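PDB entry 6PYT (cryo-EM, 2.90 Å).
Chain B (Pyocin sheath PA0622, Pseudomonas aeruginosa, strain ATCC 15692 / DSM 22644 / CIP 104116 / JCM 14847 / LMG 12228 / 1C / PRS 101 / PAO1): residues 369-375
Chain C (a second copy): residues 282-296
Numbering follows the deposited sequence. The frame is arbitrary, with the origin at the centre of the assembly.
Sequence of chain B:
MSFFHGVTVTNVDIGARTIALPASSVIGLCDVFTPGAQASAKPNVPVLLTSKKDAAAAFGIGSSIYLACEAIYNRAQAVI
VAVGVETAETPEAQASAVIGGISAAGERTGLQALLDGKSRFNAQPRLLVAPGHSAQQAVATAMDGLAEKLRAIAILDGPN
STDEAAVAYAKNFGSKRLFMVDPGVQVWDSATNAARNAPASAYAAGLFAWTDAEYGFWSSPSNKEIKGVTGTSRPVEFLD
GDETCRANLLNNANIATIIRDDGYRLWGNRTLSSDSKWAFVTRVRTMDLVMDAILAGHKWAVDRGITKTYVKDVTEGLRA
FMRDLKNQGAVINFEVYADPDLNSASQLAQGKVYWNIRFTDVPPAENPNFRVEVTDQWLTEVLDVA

Chain B 369-375: NFRVEVT
Chain C (282-296) TRVRTMDLVMDAILA

No hydrogen bond joins the two stretches: Phe B370, Val B372 and Val B374 meet the chain C helix through side chains alone, and the contact is almost wholly apolar. The strand, residues 369-375 of chain B, continues from earlier in its chain and runs nearly antiparallel to helix 282-295 of the second copy, with 148° between their N-to-C directions and a closest axial approach of 9.8 Å. Val B374 and Met C287 mark the register, their CA atoms 7.1 Å apart. Together the stretches bury 404 Å².

Extended phi/psi values, from -108/119 at Phe B370 through -99/140 at Val B372 to -98/120 at Val B374, give the strand its alternation. These three residues direct CA-to-CB toward the helix, whereas Arg B371, Glu B373 and Thr B375 point away. The helix answers with Met C287, Met C291 and Ile C294, which point toward the strand, and with Arg C283 and Leu C295, which start sideways but bring their ends nearer. Arg C283, Met C287 and Met C291 are spaced four residues apart, about one turn, which keeps them on one side of the helix; the near-antiparallel direction makes them meet the strand in reverse order.

At one end, Phe B370 (chi1 -71°, chi2 -19°) reaches the last turn of the helix. Phe B370 CE2 lies 3.6 Å from Leu C295 CD2, which sits at the ring edge near the ring plane, and 3.8 Å from Ile C294 CG2; Phe B370 CD2 is 4.0 Å from Met C291 CE. Leu C295 is m,t and Ile C294 m,m.

Val B372 (p) touches both methionines: Val B372 CG1 is 3.7 Å from Met C287 CE, and Val B372 CG2 is 3.7 Å from Met C291 SD. The flexible, apolar thioethers fill space beside the branched valine. Met C287 has chi angles of -178°, -91° and 173°, while Met C291 coils through m,m,m.

Val B374 (t) places CG2 3.7 Å from Met C287 CG. Val B374 CG1 comes within 3.3 Å of Arg C283 NE, a tight approach that can be no more than van der Waals contact, since a methyl group neither accepts a hydrogen bond nor balances the charge. Arg C283 bends through m,m,m with chi4 -91°.

Within the helix, Thr C286 (m) turns its hydroxyl back on the backbone, Thr C286 OG1 donating to Thr C282 O at 2.7 Å, while Thr C286 N donates to the same Thr C282 O at 3.0 Å.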

# COMPACT_ATOMS: atom_id res chain seq x y z
N ASN B 369 -32.27 -46.56 6.05
CA ASN B 369 -33.27 -46.83 7.08
C ASN B 369 -33.32 -45.67 8.06
O ASN B 369 -32.31 -45.31 8.66
CB ASN B 369 -32.95 -48.14 7.81
CG ASN B 369 -33.27 -49.34 6.97
OD1 ASN B 369 -34.31 -49.40 6.34
ND2 ASN B 369 -32.37 -50.29 6.94
N PHE B 370 -34.51 -45.09 8.20
CA PHE B 370 -34.73 -43.95 9.08
C PHE B 370 -35.54 -44.43 10.28
O PHE B 370 -36.66 -44.92 10.12
CB PHE B 370 -35.47 -42.84 8.34
CG PHE B 370 -34.65 -42.14 7.31
CD1 PHE B 370 -33.27 -42.22 7.32
CD2 PHE B 370 -35.27 -41.42 6.31
CE1 PHE B 370 -32.53 -41.57 6.36
CE2 PHE B 370 -34.52 -40.77 5.35
CZ PHE B 370 -33.15 -40.85 5.37
N ARG B 371 -34.98 -44.29 11.47
CA ARG B 371 -35.64 -44.71 12.70
C ARG B 371 -36.10 -43.44 13.41
O ARG B 371 -35.38 -42.86 14.21
CB ARG B 371 -34.71 -45.52 13.57
CG ARG B 371 -34.16 -46.77 12.93
CD ARG B 371 -33.19 -47.40 13.87
NE ARG B 371 -33.87 -47.93 15.04
CZ ARG B 371 -33.26 -48.26 16.17
NH1 ARG B 371 -31.95 -48.10 16.29
NH2 ARG B 371 -33.96 -48.74 17.18
N VAL B 372 -37.32 -43.03 13.11
CA VAL B 372 -37.84 -41.73 13.53
C VAL B 372 -38.71 -41.92 14.77
O VAL B 372 -39.44 -42.91 14.89
CB VAL B 372 -38.58 -41.07 12.36
CG1 VAL B 372 -39.65 -41.98 11.80
CG2 VAL B 372 -39.16 -39.73 12.73
N GLU B 373 -38.60 -40.99 15.72
CA GLU B 373 -39.30 -41.05 16.99
C GLU B 373 -39.79 -39.67 17.37
O GLU B 373 -39.05 -38.69 17.25
CB GLU B 373 -38.39 -41.58 18.09
N VAL B 374 -41.02 -39.58 17.85
CA VAL B 374 -41.56 -38.35 18.41
C VAL B 374 -41.43 -38.43 19.92
O VAL B 374 -41.98 -39.33 20.56
CB VAL B 374 -43.03 -38.15 18.01
CG1 VAL B 374 -43.51 -36.86 18.57
CG2 VAL B 374 -43.17 -38.14 16.52
N THR B 375 -40.70 -37.48 20.50
CA THR B 375 -40.46 -37.45 21.93
C THR B 375 -41.08 -36.21 22.55
O THR B 375 -41.46 -35.26 21.86
CB THR B 375 -38.96 -37.48 22.24
OG1 THR B 375 -38.33 -36.33 21.67
CG2 THR B 375 -38.33 -38.69 21.64
N THR C 282 -52.22 -33.39 15.42
CA THR C 282 -50.97 -32.66 15.31
C THR C 282 -49.78 -33.60 15.39
O THR C 282 -48.87 -33.53 14.56
CB THR C 282 -50.91 -31.60 16.40
OG1 THR C 282 -51.85 -30.56 16.10
CG2 THR C 282 -49.52 -31.02 16.56
N ARG C 283 -49.79 -34.53 16.35
CA ARG C 283 -48.73 -35.53 16.47
C ARG C 283 -48.68 -36.45 15.26
O ARG C 283 -47.59 -36.81 14.79
CB ARG C 283 -48.93 -36.34 17.74
CG ARG C 283 -48.73 -35.55 19.00
CD ARG C 283 -47.27 -35.35 19.22
NE ARG C 283 -46.66 -36.63 19.50
CZ ARG C 283 -46.51 -37.13 20.72
NH1 ARG C 283 -46.91 -36.43 21.78
NH2 ARG C 283 -45.94 -38.32 20.89
N VAL C 284 -49.84 -36.83 14.73
CA VAL C 284 -49.86 -37.79 13.64
C VAL C 284 -49.50 -37.12 12.32
O VAL C 284 -48.78 -37.69 11.51
CB VAL C 284 -51.24 -38.47 13.59
CG1 VAL C 284 -51.27 -39.54 12.52
CG2 VAL C 284 -51.57 -39.05 14.94
N ARG C 285 -49.96 -35.89 12.11
CA ARG C 285 -49.70 -35.21 10.84
C ARG C 285 -48.27 -34.69 10.76
O ARG C 285 -47.68 -34.66 9.67
CB ARG C 285 -50.68 -34.05 10.65
CG ARG C 285 -50.70 -33.45 9.28
CD ARG C 285 -51.68 -34.15 8.37
NE ARG C 285 -51.56 -33.70 6.98
CZ ARG C 285 -52.06 -32.57 6.50
NH1 ARG C 285 -52.67 -31.70 7.29
NH2 ARG C 285 -51.89 -32.27 5.22
N THR C 286 -47.70 -34.25 11.89
CA THR C 286 -46.34 -33.71 11.88
C THR C 286 -45.33 -34.80 11.61
O THR C 286 -44.46 -34.65 10.75
CB THR C 286 -46.02 -33.02 13.20
OG1 THR C 286 -46.96 -31.98 13.44
CG2 THR C 286 -44.62 -32.44 13.19
N MET C 287 -45.45 -35.93 12.32
CA MET C 287 -44.57 -37.08 12.11
C MET C 287 -44.72 -37.64 10.70
O MET C 287 -43.75 -38.15 10.13
CB MET C 287 -44.87 -38.15 13.16
CG MET C 287 -44.01 -39.40 13.12
SD MET C 287 -44.67 -40.74 12.11
CE MET C 287 -43.32 -41.91 12.15
N ASP C 288 -45.91 -37.53 10.13
CA ASP C 288 -46.13 -38.02 8.77
C ASP C 288 -45.51 -37.09 7.74
O ASP C 288 -44.96 -37.55 6.74
CB ASP C 288 -47.63 -38.16 8.52
N LEU C 289 -45.59 -35.78 7.96
CA LEU C 289 -45.09 -34.82 6.99
C LEU C 289 -43.76 -34.19 7.37
O LEU C 289 -43.27 -33.33 6.63
CB LEU C 289 -46.13 -33.73 6.74
CG LEU C 289 -47.37 -34.20 5.98
CD1 LEU C 289 -48.40 -33.12 5.95
CD2 LEU C 289 -47.00 -34.57 4.57
N VAL C 290 -43.17 -34.57 8.50
CA VAL C 290 -41.75 -34.29 8.65
C VAL C 290 -40.96 -35.25 7.78
O VAL C 290 -39.92 -34.88 7.23
CB VAL C 290 -41.30 -34.34 10.13
CG1 VAL C 290 -41.38 -35.73 10.72
CG2 VAL C 290 -39.93 -33.82 10.29
N MET C 291 -41.47 -36.46 7.57
CA MET C 291 -40.70 -37.43 6.83
C MET C 291 -40.88 -37.26 5.35
O MET C 291 -39.92 -37.40 4.59
CB MET C 291 -41.06 -38.84 7.27
CG MET C 291 -40.81 -39.05 8.75
SD MET C 291 -39.19 -38.46 9.28
CE MET C 291 -38.08 -39.57 8.43
N ASP C 292 -42.09 -36.88 4.92
CA ASP C 292 -42.33 -36.61 3.51
C ASP C 292 -41.55 -35.41 3.00
O ASP C 292 -41.32 -35.31 1.80
CB ASP C 292 -43.82 -36.41 3.28
N ALA C 293 -41.16 -34.49 3.89
CA ALA C 293 -40.21 -33.46 3.50
C ALA C 293 -38.78 -33.97 3.59
O ALA C 293 -37.93 -33.58 2.78
CB ALA C 293 -40.39 -32.23 4.39
N ILE C 294 -38.50 -34.85 4.55
CA ILE C 294 -37.19 -35.48 4.65
C ILE C 294 -36.94 -36.42 3.48
O ILE C 294 -35.86 -36.39 2.87
CB ILE C 294 -37.05 -36.21 6.01
CG1 ILE C 294 -36.71 -35.21 7.10
CG2 ILE C 294 -36.06 -37.36 5.96
CD1 ILE C 294 -35.40 -34.52 6.88
N LEU C 295 -37.93 -37.23 3.11
CA LEU C 295 -37.74 -38.17 2.01
C LEU C 295 -37.68 -37.45 0.68
O LEU C 295 -36.72 -37.61 -0.08
CB LEU C 295 -38.84 -39.23 2.00
CG LEU C 295 -38.96 -40.13 3.23
CD1 LEU C 295 -40.05 -41.16 3.07
CD2 LEU C 295 -37.64 -40.73 3.61
N ALA C 296 -38.68 -36.64 0.37
CA ALA C 296 -38.67 -35.85 -0.85
C ALA C 296 -37.72 -34.68 -0.62
O ALA C 296 -38.11 -33.59 -0.20
CB ALA C 296 -40.06 -35.38 -1.23